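Local coordinates for periplasmic binding protein (Veillonella parvula, PDB 4OVK) that probably binds a solute outside the cytoplasmic membrane and delivers it to an ABC transporter, as periplasmic binding proteins do, at residues I305-L310 against S325-I330; I157-D162 against K311-T316; V92-V97 against A115-E120; S65-I70 against D77-N82. One frame throughout, in Å; residues are numbered along the deposited sequence. Where two conformers were deposited one is given.

In the fold
Contacts 1 and 2 share helix 306-318, and their centres lie about 14 Å apart. Contact 1 sets the start of that helix against helix 324-331; contact 2 sets its next turns against helix 150-170. Contacts 4 and 3 come earlier in the chain, in that order, their centres about 24 Å apart, and a probable hydrogen bond joins N82 to E96. Contact 3 packs helices beside the parallel sheet of strands 55-57, 34-36, 104-108 and 125-128. The centres of contacts 1 and 3 lie about 41 Å apart. I70 links contact 4 to the C-terminal helices through Y314 and E326. Helix 150-170 comes between two parallel four-stranded sheets in sequence, consistent with the two-lobed fold of these binding proteins.

Contact 1 of 4, residues I305-L310 against S325-I330; sequences ILRDDL and SEINTI
R307 and L310, one turn apart on helix 306-318, meet I327 and I330 of helix 324-331. This is a helix-helix packing in the C-terminal part of the chain, with short axes 11.3 Å apart and directions 107° from each other. R307 comes first. Its CG is anti to the backbone N (chi1 160°), and the chain bends at chi3, which brings the guanidinium over I327. Methyl CG2 of I327 lies on one face of that flat group, offset toward its rim, 3.8 Å from NH1 of R307. CD1 of I327 touches the same nitrogen, so the methyls meet the arginine by van der Waals contact. The charge is met by other groups: NH2 forms a salt bridge with the terminal carboxylate of F341, and NH1 has a long, weak ion pair with D324. Without the guanidinium, as with an alanine here, I327 would probably lose its cover on this side and the F341 carboxylate its charged mate. L310 follows on the same side of the helix. It is buried and points toward the second helix, where its side chain and that of I327 run past each other in opposite directions. L287 of helix 285-296 and L331 also pack on L310. Its far end meets I330 tip to tip, with CD2 of L310 4.1 Å from CG2 of I330.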
loop_
_atom_site.group_PDB
_atom_site.type_symbol
_atom_site.label_atom_id
_atom_site.label_comp_id
_atom_site.label_asym_id
_atom_site.label_seq_id
_atom_site.Cartn_x
_atom_site.Cartn_y
_atom_site.Cartn_z
ATOM N N ILE A 305 16.370 12.306 4.427
ATOM C CA ILE A 305 16.140 12.742 3.052
ATOM C C ILE A 305 15.379 11.622 2.349
ATOM O O ILE A 305 15.917 10.527 2.133
ATOM C CB ILE A 305 17.465 13.026 2.327
ATOM C CG1 ILE A 305 18.269 14.108 3.075
ATOM C CG2 ILE A 305 17.211 13.443 0.887
ATOM C CD1 ILE A 305 19.690 14.241 2.579
ATOM N N LEU A 306 14.126 11.897 2.012
ATOM C CA LEU A 306 13.209 10.881 1.504
ATOM C C LEU A 306 13.755 10.226 0.233
ATOM O O LEU A 306 13.700 9.009 0.092
ATOM C CB LEU A 306 11.840 11.500 1.242
ATOM C CG LEU A 306 10.796 10.540 0.648
ATOM C CD1 LEU A 306 10.628 9.289 1.506
ATOM C CD2 LEU A 306 9.466 11.255 0.446
ATOM N N ARG A 307 14.288 11.033 -0.684
ATOM C CA ARG A 307 14.836 10.518 -1.938
ATOM C C ARG A 307 15.930 9.469 -1.686
ATOM O O ARG A 307 15.995 8.460 -2.378
ATOM C CB ARG A 307 15.370 11.689 -2.774
ATOM C CG ARG A 307 16.377 11.369 -3.855
ATOM C CD ARG A 307 16.792 12.633 -4.600
ATOM N NE ARG A 307 15.641 13.408 -5.064
ATOM C CZ ARG A 307 15.131 13.379 -6.296
ATOM N NH1 ARG A 307 15.666 12.624 -7.245
ATOM N NH2 ARG A 307 14.078 14.133 -6.586
ATOM N N ASP A 308 16.810 9.737 -0.723
ATOM C CA ASP A 308 17.875 8.798 -0.373
ATOM C C ASP A 308 17.309 7.519 0.223
ATOM O O ASP A 308 17.780 6.431 -0.078
ATOM C CB ASP A 308 18.867 9.420 0.619
ATOM C CG ASP A 308 19.624 10.590 0.039
ATOM O OD1 ASP A 308 19.633 10.757 -1.193
ATOM O OD2 ASP A 308 20.231 11.355 0.823
ATOM N N ASP A 309 16.316 7.651 1.088
ATOM C CA ASP A 309 15.734 6.494 1.747
ATOM C C ASP A 309 14.985 5.635 0.718
ATOM O O ASP A 309 15.027 4.407 0.792
ATOM C CB ASP A 309 14.780 6.910 2.862
ATOM C CG ASP A 309 15.480 7.626 4.001
ATOM O OD1 ASP A 309 16.740 7.652 4.066
ATOM O OD2 ASP A 309 14.745 8.180 4.846
ATOM N N LEU A 310 14.318 6.285 -0.240
ATOM C CA LEU A 310 13.643 5.570 -1.330
ATOM C C LEU A 310 14.673 4.803 -2.175
ATOM O O LEU A 310 14.487 3.621 -2.443
ATOM C CB LEU A 310 12.851 6.570 -2.182
ATOM C CG LEU A 310 12.093 6.055 -3.390
ATOM C CD1 LEU A 310 10.984 5.105 -2.968
ATOM C CD2 LEU A 310 11.525 7.184 -4.220
ATOM N N SER A 325 14.345 10.544 -12.831
ATOM C CA SER A 325 13.036 10.548 -13.494
ATOM C C SER A 325 12.058 9.605 -12.804
ATOM O O SER A 325 10.910 9.966 -12.573
ATOM C CB SER A 325 13.154 10.155 -14.968
ATOM O OG SER A 325 13.912 11.107 -15.685
ATOM N N GLU A 326 12.520 8.398 -12.474
ATOM C CA GLU A 326 11.667 7.411 -11.810
ATOM C C GLU A 326 11.237 7.910 -10.421
ATOM O O GLU A 326 10.093 7.738 -10.021
ATOM C CB GLU A 326 12.361 6.042 -11.729
ATOM C CG GLU A 326 12.481 5.341 -13.087
ATOM C CD GLU A 326 13.414 4.139 -13.069
ATOM O OE1 GLU A 326 14.423 4.175 -12.329
ATOM O OE2 GLU A 326 13.152 3.163 -13.824
ATOM N N ILE A 327 12.149 8.554 -9.702
ATOM C CA ILE A 327 11.817 9.113 -8.393
ATOM C C ILE A 327 10.781 10.232 -8.537
ATOM O O ILE A 327 9.855 10.324 -7.738
ATOM C CB ILE A 327 13.082 9.623 -7.669
ATOM C CG1 ILE A 327 13.998 8.435 -7.338
ATOM C CG2 ILE A 327 12.718 10.420 -6.417
ATOM C CD1 ILE A 327 15.430 8.829 -7.076
ATOM N N ASN A 328 10.918 11.059 -9.568
ATOM C CA ASN A 328 9.939 12.130 -9.818
ATOM C C ASN A 328 8.544 11.527 -10.011
ATOM O O ASN A 328 7.569 12.015 -9.468
ATOM C CB ASN A 328 10.329 12.942 -11.057
ATOM C CG ASN A 328 9.482 14.196 -11.252
ATOM O OD1 ASN A 328 8.299 14.246 -10.925
ATOM N ND2 ASN A 328 10.103 15.222 -11.790
ATOM N N THR A 329 8.472 10.455 -10.783
ATOM C CA THR A 329 7.206 9.771 -11.039
ATOM C C THR A 329 6.608 9.158 -9.775
ATOM O O THR A 329 5.432 9.373 -9.483
ATOM C CB THR A 329 7.393 8.691 -12.118
ATOM O OG1 THR A 329 7.870 9.317 -13.306
ATOM C CG2 THR A 329 6.084 8.008 -12.439
ATOM N N ILE A 330 7.416 8.410 -9.025
ATOM C CA ILE A 330 6.951 7.784 -7.786
ATOM C C ILE A 330 6.420 8.823 -6.795
ATOM O O ILE A 330 5.345 8.648 -6.233
ATOM C CB ILE A 330 8.070 6.963 -7.122
ATOM C CG1 ILE A 330 8.371 5.734 -7.994
ATOM C CG2 ILE A 330 7.702 6.595 -5.689
ATOM C CD1 ILE A 330 9.622 4.976 -7.601
#

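Contact 2 of 4, residues I157-D162 against K311-T316; sequences ISYHKD and KQFYNT
Y159 and F313 mark the nearest backbone approach between helices 150-170 and 306-318, with CA atoms 9.3 Å apart, so large side chains bridge the gap. In both residues chi1 is -171°, which swings the ring away from its own backbone N and out across the gap. They form a T-shaped pair: the edge of F313 is turned to the face of Y159. The centroids are 5.1 Å apart and the planes stand at 64°. CD2 of F313 makes the close touch, 3.5 Å from CE2 of Y159 and offset toward the rim of the tyrosine ring. The phenol end is held by water. Y159 OH donates to the water at 2.6 Å, and the water donates to OE1 of Q312 at 2.9 Å. A leucine in place of Y159 would probably leave this water without its donor and the F313 edge without an aromatic face. L287 of helix 285-296 packs against both rings, and F317 meets the F313 ring. An edge-to-face pair thus packs helix 306-318 on helix 150-170, which lies between the two sheets in sequence, like the long lobe-linking helix of this class of binding proteins.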
loop_
_atom_site.group_PDB
_atom_site.type_symbol
_atom_site.label_atom_id
_atom_site.label_comp_id
_atom_site.label_asym_id
_atom_site.label_seq_id
_atom_site.Cartn_x
_atom_site.Cartn_y
_atom_site.Cartn_z
ATOM N N ILE A 157 10.855 -6.543 8.063
ATOM C CA ILE A 157 10.108 -6.341 9.295
ATOM C C ILE A 157 10.844 -5.363 10.204
ATOM O O ILE A 157 10.211 -4.480 10.794
ATOM C CB ILE A 157 9.844 -7.669 10.018
ATOM C CG1 ILE A 157 8.873 -8.521 9.186
ATOM C CG2 ILE A 157 9.256 -7.424 11.404
ATOM C CD1 ILE A 157 8.939 -9.998 9.520
ATOM N N SER A 158 12.168 -5.515 10.299
ATOM C CA SER A 158 13.005 -4.593 11.088
ATOM C C SER A 158 12.917 -3.165 10.565
ATOM O O SER A 158 12.881 -2.217 11.341
ATOM C CB SER A 158 14.463 -5.038 11.090
ATOM O OG SER A 158 14.628 -6.233 11.844
ATOM N N TYR A 159 12.881 -3.027 9.247
ATOM C CA TYR A 159 12.732 -1.727 8.607
ATOM C C TYR A 159 11.417 -1.077 9.048
ATOM O O TYR A 159 11.401 0.081 9.446
ATOM C CB TYR A 159 12.808 -1.871 7.085
ATOM C CG TYR A 159 12.890 -0.566 6.326
ATOM C CD1 TYR A 159 14.117 0.070 6.101
ATOM C CD2 TYR A 159 11.751 0.026 5.829
ATOM C CE1 TYR A 159 14.184 1.272 5.397
ATOM C CE2 TYR A 159 11.804 1.214 5.132
ATOM C CZ TYR A 159 13.016 1.845 4.933
ATOM O OH TYR A 159 13.022 3.014 4.226
ATOM N N HIS A 160 10.325 -1.839 9.006
ATOM C CA HIS A 160 9.021 -1.347 9.477
ATOM C C HIS A 160 9.029 -1.033 10.973
ATOM O O HIS A 160 8.539 0.019 11.388
ATOM C CB HIS A 160 7.917 -2.360 9.168
ATOM C CG HIS A 160 7.445 -2.316 7.747
ATOM N ND1 HIS A 160 6.118 -2.171 7.405
ATOM C CD2 HIS A 160 8.133 -2.352 6.578
ATOM C CE1 HIS A 160 6.008 -2.147 6.090
ATOM N NE2 HIS A 160 7.218 -2.245 5.566
ATOM N N LYS A 161 9.584 -1.932 11.779
ATOM C CA LYS A 161 9.647 -1.699 13.233
ATOM C C LYS A 161 10.491 -0.476 13.596
ATOM O O LYS A 161 10.100 0.315 14.472
ATOM C CB LYS A 161 10.148 -2.950 13.977
ATOM C CG LYS A 161 9.100 -4.063 14.040
ATOM C CD LYS A 161 9.492 -5.200 14.972
ATOM C CE LYS A 161 8.577 -6.414 14.786
ATOM N NZ LYS A 161 9.196 -7.727 15.170
ATOM N N ASP A 162 11.628 -0.304 12.918
ATOM C CA ASP A 162 12.499 0.858 13.169
ATOM C C ASP A 162 11.768 2.160 12.788
ATOM O O ASP A 162 11.864 3.169 13.499
ATOM C CB ASP A 162 13.811 0.746 12.387
ATOM C CG ASP A 162 14.742 -0.360 12.913
ATOM O OD1 ASP A 162 14.512 -0.893 14.009
ATOM O OD2 ASP A 162 15.721 -0.703 12.209
ATOM N N LYS A 311 15.760 5.471 -2.582
ATOM C CA LYS A 311 16.805 4.805 -3.358
ATOM C C LYS A 311 17.401 3.625 -2.597
ATOM O O LYS A 311 17.609 2.549 -3.172
ATOM C CB LYS A 311 17.909 5.771 -3.753
ATOM C CG LYS A 311 17.441 6.788 -4.781
ATOM C CD LYS A 311 18.428 7.928 -4.943
ATOM C CE LYS A 311 19.668 7.466 -5.666
ATOM N NZ LYS A 311 20.483 8.637 -6.075
ATOM N N GLN A 312 17.673 3.833 -1.311
ATOM C CA GLN A 312 18.242 2.784 -0.470
ATOM C C GLN A 312 17.314 1.573 -0.407
ATOM O O GLN A 312 17.787 0.441 -0.544
ATOM C CB GLN A 312 18.520 3.299 0.937
ATOM C CG GLN A 312 19.084 2.259 1.885
ATOM C CD GLN A 312 19.147 2.773 3.317
ATOM O OE1 GLN A 312 18.124 2.910 4.001
ATOM N NE2 GLN A 312 20.344 3.056 3.774
ATOM N N PHE A 313 16.025 1.822 -0.202
ATOM C CA PHE A 313 15.033 0.741 -0.107
ATOM C C PHE A 313 14.991 -0.086 -1.409
ATOM O O PHE A 313 15.093 -1.317 -1.372
ATOM C CB PHE A 313 13.661 1.314 0.212
ATOM C CG PHE A 313 12.624 0.269 0.543
ATOM C CD1 PHE A 313 11.945 -0.406 -0.464
ATOM C CD2 PHE A 313 12.329 -0.031 1.862
ATOM C CE1 PHE A 313 10.972 -1.351 -0.150
ATOM C CE2 PHE A 313 11.382 -0.985 2.176
ATOM C CZ PHE A 313 10.716 -1.653 1.167
ATOM N N TYR A 314 14.894 0.589 -2.556
ATOM C CA TYR A 314 14.824 -0.101 -3.859
ATOM C C TYR A 314 16.117 -0.868 -4.134
ATOM O O TYR A 314 16.096 -1.990 -4.619
ATOM C CB TYR A 314 14.482 0.893 -4.996
ATOM C CG TYR A 314 12.982 1.105 -5.125
ATOM C CD1 TYR A 314 12.218 1.522 -4.032
ATOM C CD2 TYR A 314 12.328 0.880 -6.322
ATOM C CE1 TYR A 314 10.850 1.651 -4.119
ATOM C CE2 TYR A 314 10.945 0.998 -6.422
ATOM C CZ TYR A 314 10.211 1.392 -5.328
ATOM O OH TYR A 314 8.840 1.494 -5.411
ATOM N N ASN A 315 17.257 -0.266 -3.809
ATOM C CA ASN A 315 18.542 -0.953 -3.987
ATOM C C ASN A 315 18.659 -2.197 -3.094
ATOM O O ASN A 315 19.077 -3.276 -3.553
ATOM C CB ASN A 315 19.721 0.001 -3.716
ATOM C CG ASN A 315 21.048 -0.726 -3.726
ATOM O OD1 ASN A 315 21.546 -1.170 -2.685
ATOM N ND2 ASN A 315 21.603 -0.903 -4.913
ATOM N N THR A 316 18.280 -2.053 -1.830
ATOM C CA THR A 316 18.475 -3.129 -0.836
ATOM C C THR A 316 17.549 -4.306 -1.101
ATOM O O THR A 316 17.987 -5.471 -1.133
ATOM C CB THR A 316 18.249 -2.585 0.588
ATOM O OG1 THR A 316 19.254 -1.611 0.886
ATOM C CG2 THR A 316 18.316 -3.694 1.645
HETATM O O HOH W 1 15.358 3.280 3.160
#

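Contact 3 of 4, residues V92-V97 against A115-E120; sequences VNFEEV and AKKLKE
The F94 ring is covered on both faces. Over the centre of one lies CG of K117, 3.7 Å from the ring centroid and 12° off the normal, a CH-pi contact. Over the other, toward the rim, sits the backbone O of V92. CD2 of L118 meets the ring edge in its plane, 3.9 Å from CD1 of F94. The same methyl reaches CG1 of V97 at 4.1 Å, so one leucine branch serves two residues of helix 94-100. V105 of strand 104-108 touches both V97 and L118, which seats the two helices against the sheet. N93 caps helix 94-100: its OD1 accepts from N of E96 at 3.1 Å, with the donor above the carbonyl plane. K117 bends at chi2 and chi3 (51° and 72°), and its NZ forms a salt bridge with OE1 of E120 at 2.9 Å. The lysine thus divides its work. Its methylene covers the aromatic face, while its charge is probably offset by E120 of the same helix.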
loop_
_atom_site.group_PDB
_atom_site.type_symbol
_atom_site.label_atom_id
_atom_site.label_comp_id
_atom_site.label_asym_id
_atom_site.label_seq_id
_atom_site.Cartn_x
_atom_site.Cartn_y
_atom_site.Cartn_z
ATOM N N VAL A 92 -12.427 -18.244 -6.421
ATOM C CA VAL A 92 -11.365 -18.964 -7.097
ATOM C C VAL A 92 -11.933 -19.920 -8.142
ATOM O O VAL A 92 -12.887 -20.643 -7.882
ATOM C CB VAL A 92 -10.497 -19.733 -6.079
ATOM C CG1 VAL A 92 -9.501 -20.636 -6.786
ATOM C CG2 VAL A 92 -9.771 -18.747 -5.175
ATOM N N ASN A 93 -11.335 -19.910 -9.327
ATOM C CA ASN A 93 -11.634 -20.892 -10.356
ATOM C C ASN A 93 -10.752 -22.119 -10.091
ATOM O O ASN A 93 -9.564 -22.141 -10.440
ATOM C CB ASN A 93 -11.374 -20.290 -11.738
ATOM C CG ASN A 93 -11.591 -21.279 -12.873
ATOM O OD1 ASN A 93 -11.638 -22.487 -12.680
ATOM N ND2 ASN A 93 -11.698 -20.753 -14.074
ATOM N N PHE A 94 -11.334 -23.136 -9.463
ATOM C CA PHE A 94 -10.546 -24.290 -9.008
ATOM C C PHE A 94 -9.987 -25.122 -10.157
ATOM O O PHE A 94 -8.901 -25.700 -10.021
ATOM C CB PHE A 94 -11.354 -25.159 -8.052
ATOM C CG PHE A 94 -11.771 -24.447 -6.804
ATOM C CD1 PHE A 94 -10.854 -24.193 -5.795
ATOM C CD2 PHE A 94 -13.078 -24.018 -6.643
ATOM C CE1 PHE A 94 -11.237 -23.526 -4.644
ATOM C CE2 PHE A 94 -13.470 -23.360 -5.497
ATOM C CZ PHE A 94 -12.546 -23.105 -4.496
ATOM N N GLU A 95 -10.708 -25.187 -11.278
ATOM C CA GLU A 95 -10.182 -25.864 -12.472
ATOM C C GLU A 95 -8.881 -25.195 -12.951
ATOM O O GLU A 95 -7.884 -25.874 -13.226
ATOM C CB GLU A 95 -11.223 -25.887 -13.600
ATOM C CG GLU A 95 -10.700 -26.450 -14.919
ATOM C CD GLU A 95 -11.779 -26.617 -15.976
ATOM O OE1 GLU A 95 -12.791 -25.883 -15.927
ATOM O OE2 GLU A 95 -11.606 -27.481 -16.865
ATOM N N GLU A 96 -8.892 -23.869 -13.036
ATOM C CA GLU A 96 -7.727 -23.121 -13.508
ATOM C C GLU A 96 -6.509 -23.293 -12.569
ATOM O O GLU A 96 -5.386 -23.502 -13.036
ATOM C CB GLU A 96 -8.093 -21.635 -13.677
ATOM C CG GLU A 96 -7.002 -20.757 -14.295
ATOM C CD GLU A 96 -7.256 -20.410 -15.751
ATOM O OE1 GLU A 96 -8.417 -20.103 -16.118
ATOM O OE2 GLU A 96 -6.287 -20.433 -16.535
ATOM N N VAL A 97 -6.734 -23.227 -11.256
ATOM C CA VAL A 97 -5.643 -23.365 -10.275
ATOM C C VAL A 97 -5.037 -24.757 -10.333
ATOM O O VAL A 97 -3.827 -24.927 -10.199
ATOM C CB VAL A 97 -6.102 -23.094 -8.819
ATOM C CG1 VAL A 97 -4.914 -23.156 -7.857
ATOM C CG2 VAL A 97 -6.790 -21.745 -8.702
ATOM N N ALA A 115 -9.609 -22.876 1.222
ATOM C CA ALA A 115 -8.509 -23.675 1.767
ATOM C C ALA A 115 -8.817 -25.170 1.707
ATOM O O ALA A 115 -7.995 -25.969 1.273
ATOM C CB ALA A 115 -8.223 -23.282 3.203
ATOM N N LYS A 116 -10.007 -25.534 2.151
ATOM C CA LYS A 116 -10.406 -26.939 2.207
ATOM C C LYS A 116 -10.499 -27.584 0.817
ATOM O O LYS A 116 -10.035 -28.714 0.620
ATOM C CB LYS A 116 -11.733 -27.065 2.948
ATOM C CG LYS A 116 -12.200 -28.497 3.173
ATOM C CD LYS A 116 -13.511 -28.499 3.941
ATOM C CE LYS A 116 -14.099 -29.892 4.048
ATOM N NZ LYS A 116 -15.496 -29.840 4.554
ATOM N N LYS A 117 -11.096 -26.873 -0.137
ATOM C CA LYS A 117 -11.225 -27.395 -1.490
ATOM C C LYS A 117 -9.847 -27.503 -2.136
ATOM O O LYS A 117 -9.543 -28.505 -2.785
ATOM C CB LYS A 117 -12.161 -26.543 -2.348
ATOM C CG LYS A 117 -12.302 -27.006 -3.799
ATOM C CD LYS A 117 -12.631 -28.496 -3.979
ATOM C CE LYS A 117 -14.067 -28.816 -3.589
ATOM N NZ LYS A 117 -14.324 -30.274 -3.361
ATOM N N LEU A 118 -9.006 -26.488 -1.944
ATOM C CA LEU A 118 -7.664 -26.541 -2.500
ATOM C C LEU A 118 -6.902 -27.762 -1.964
ATOM O O LEU A 118 -6.237 -28.456 -2.728
ATOM C CB LEU A 118 -6.898 -25.244 -2.217
ATOM C CG LEU A 118 -7.331 -24.058 -3.085
ATOM C CD1 LEU A 118 -6.569 -22.809 -2.648
ATOM C CD2 LEU A 118 -7.113 -24.341 -4.561
ATOM N N LYS A 119 -7.025 -28.018 -0.661
ATOM C CA LYS A 119 -6.361 -29.151 -0.012
ATOM C C LYS A 119 -6.836 -30.465 -0.631
ATOM O O LYS A 119 -6.038 -31.372 -0.880
ATOM C CB LYS A 119 -6.647 -29.146 1.497
ATOM C CG LYS A 119 -5.855 -30.169 2.320
ATOM C CD LYS A 119 -6.158 -29.996 3.806
ATOM C CE LYS A 119 -5.587 -31.114 4.664
ATOM N NZ LYS A 119 -4.139 -30.926 4.937
ATOM N N GLU A 120 -8.137 -30.541 -0.899
ATOM C CA GLU A 120 -8.741 -31.706 -1.546
ATOM C C GLU A 120 -8.179 -31.904 -2.964
ATOM O O GLU A 120 -8.116 -33.022 -3.469
ATOM C CB GLU A 120 -10.278 -31.576 -1.523
ATOM C CG GLU A 120 -10.853 -31.684 -0.104
ATOM C CD GLU A 120 -12.303 -31.211 0.066
ATOM O OE1 GLU A 120 -12.937 -30.689 -0.881
ATOM O OE2 GLU A 120 -12.819 -31.366 1.191
#

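Contact 4 of 4, residues S65-I70 against D77-N82; sequences SYEASI and DLENVN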
loop_
_atom_site.group_PDB
_atom_site.type_symbol
_atom_site.label_atom_id
_atom_site.label_comp_id
_atom_site.label_asym_id
_atom_site.label_seq_id
_atom_site.Cartn_x
_atom_site.Cartn_y
_atom_site.Cartn_z
ATOM N N SER A 65 -2.916 -2.803 -11.442
ATOM C CA SER A 65 -2.007 -1.927 -10.675
ATOM C C SER A 65 -0.555 -2.037 -11.151
ATOM O O SER A 65 0.133 -1.025 -11.295
ATOM C CB SER A 65 -2.106 -2.215 -9.177
ATOM O OG SER A 65 -1.168 -1.434 -8.447
ATOM N N TYR A 66 -0.096 -3.268 -11.380
ATOM C CA TYR A 66 1.236 -3.522 -11.928
ATOM C C TYR A 66 1.515 -2.715 -13.212
ATOM O O TYR A 66 2.590 -2.116 -13.343
ATOM C CB TYR A 66 1.397 -5.031 -12.156
ATOM C CG TYR A 66 2.464 -5.463 -13.113
ATOM C CD1 TYR A 66 3.768 -5.686 -12.680
ATOM C CD2 TYR A 66 2.168 -5.680 -14.456
ATOM C CE1 TYR A 66 4.751 -6.115 -13.563
ATOM C CE2 TYR A 66 3.134 -6.113 -15.339
ATOM C CZ TYR A 66 4.425 -6.327 -14.900
ATOM O OH TYR A 66 5.359 -6.772 -15.807
ATOM N N GLU A 67 0.546 -2.690 -14.133
ATOM C CA GLU A 67 0.723 -2.041 -15.414
ATOM C C GLU A 67 0.906 -0.537 -15.225
ATOM O O GLU A 67 1.559 0.107 -16.039
ATOM C CB GLU A 67 -0.468 -2.290 -16.357
ATOM C CG GLU A 67 -0.708 -3.739 -16.778
ATOM C CD GLU A 67 0.399 -4.359 -17.610
ATOM O OE1 GLU A 67 1.288 -3.646 -18.117
ATOM O OE2 GLU A 67 0.368 -5.593 -17.773
ATOM N N ALA A 68 0.330 0.006 -14.154
ATOM C CA ALA A 68 0.316 1.460 -13.909
ATOM C C ALA A 68 1.461 1.965 -13.032
ATOM O O ALA A 68 1.554 3.167 -12.768
ATOM C CB ALA A 68 -1.000 1.849 -13.259
ATOM N N SER A 69 2.321 1.075 -12.566
ATOM C CA SER A 69 3.338 1.465 -11.606
ATOM C C SER A 69 4.731 1.048 -12.029
ATOM O O SER A 69 4.918 0.332 -13.020
ATOM C CB SER A 69 3.012 0.863 -10.236
ATOM O OG SER A 69 3.284 -0.523 -10.226
ATOM N N ILE A 70 5.701 1.498 -11.240
ATOM C CA ILE A 70 7.121 1.145 -11.401
ATOM C C ILE A 70 7.338 -0.373 -11.314
ATOM O O ILE A 70 8.325 -0.893 -11.822
ATOM C CB ILE A 70 7.995 1.866 -10.332
ATOM C CG1 ILE A 70 9.501 1.710 -10.603
ATOM C CG2 ILE A 70 7.707 1.350 -8.920
ATOM C CD1 ILE A 70 10.063 2.695 -11.596
ATOM N N ASP A 77 8.728 -9.691 -16.323
ATOM C CA ASP A 77 8.201 -11.042 -16.587
ATOM C C ASP A 77 6.750 -11.259 -16.113
ATOM O O ASP A 77 6.056 -12.127 -16.645
ATOM C CB ASP A 77 9.099 -12.116 -15.963
ATOM C CG ASP A 77 10.503 -12.130 -16.537
ATOM O OD1 ASP A 77 10.782 -11.430 -17.541
ATOM O OD2 ASP A 77 11.341 -12.844 -15.955
ATOM N N LEU A 78 6.281 -10.480 -15.135
ATOM C CA LEU A 78 4.894 -10.617 -14.642
ATOM C C LEU A 78 3.853 -10.302 -15.700
ATOM O O LEU A 78 2.699 -10.702 -15.561
ATOM C CB LEU A 78 4.616 -9.725 -13.424
ATOM C CG LEU A 78 5.007 -10.170 -12.036
ATOM C CD1 LEU A 78 4.588 -9.138 -10.998
ATOM C CD2 LEU A 78 4.401 -11.516 -11.699
ATOM N N GLU A 79 4.242 -9.584 -16.751
ATOM C CA GLU A 79 3.343 -9.353 -17.878
ATOM C C GLU A 79 2.670 -10.640 -18.359
ATOM O O GLU A 79 1.518 -10.623 -18.781
ATOM C CB GLU A 79 4.096 -8.717 -19.051
ATOM C CG GLU A 79 3.206 -8.363 -20.230
ATOM C CD GLU A 79 2.119 -7.380 -19.846
ATOM O OE1 GLU A 79 2.388 -6.503 -19.009
ATOM O OE2 GLU A 79 0.996 -7.480 -20.373
ATOM N N ASN A 80 3.395 -11.752 -18.308
ATOM C CA ASN A 80 2.892 -13.005 -18.866
ATOM C C ASN A 80 2.335 -13.964 -17.833
ATOM O O ASN A 80 2.057 -15.114 -18.155
ATOM C CB ASN A 80 4.004 -13.702 -19.629
ATOM C CG ASN A 80 4.619 -12.806 -20.658
ATOM O OD1 ASN A 80 3.918 -12.243 -21.493
ATOM N ND2 ASN A 80 5.928 -12.629 -20.581
ATOM N N VAL A 81 2.160 -13.504 -16.604
ATOM C CA VAL A 81 1.624 -14.361 -15.536
ATOM C C VAL A 81 0.107 -14.497 -15.678
ATOM O O VAL A 81 -0.580 -13.576 -16.130
ATOM C CB VAL A 81 1.950 -13.754 -14.146
ATOM C CG1 VAL A 81 1.102 -12.513 -13.884
ATOM C CG2 VAL A 81 1.724 -14.734 -13.031
ATOM N N ASN A 82 -0.413 -15.627 -15.242
ATOM C CA ASN A 82 -1.853 -15.834 -15.157
ATOM C C ASN A 82 -2.510 -14.862 -14.192
ATOM O O ASN A 82 -2.050 -14.712 -13.066
ATOM C CB ASN A 82 -2.112 -17.243 -14.647
ATOM C CG ASN A 82 -3.590 -17.564 -14.546
ATOM O OD1 ASN A 82 -4.314 -17.041 -13.698
ATOM N ND2 ASN A 82 -4.037 -18.440 -15.403
#
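Y66 reaches from helix 60-67 across to the 3-10 segment that includes 77-79. From CB, at chi1 160°, the ring extends opposite the backbone N, across to L78 and E79. CD1 meets the CD1 methyl of L78 at 3.9 Å. Beside it, CE1 touches CB of L78 at 3.6 Å, the apolar part of the contact. On the other side CE2 lies 3.8 Å from OE1 of E79. The tip, OH of Y66, lies 3.2 Å from N of E79. This hydroxyl is hydrogen-bonded to the backbone O of A75. F71 adds an edge-to-face ring contact with Y66. Beside the ring, E67 and E79 bring their carboxylates together. Both chains bend at chi2, and OE2 of E67 comes 2.5 Å from OE1 of E79, with the two planes 59° apart. K72 bridges the pair, through salt bridges from its NZ to OE1 of E67 and OE1 of E79. The segment after helix 71-74 is therefore held to helix 60-67 by the tyrosine ring and by an acid pair that K72 bridges. Two carboxylate oxygens this close suggest that one acid holds a proton and shares it, with K72 probably offsetting the remaining charge.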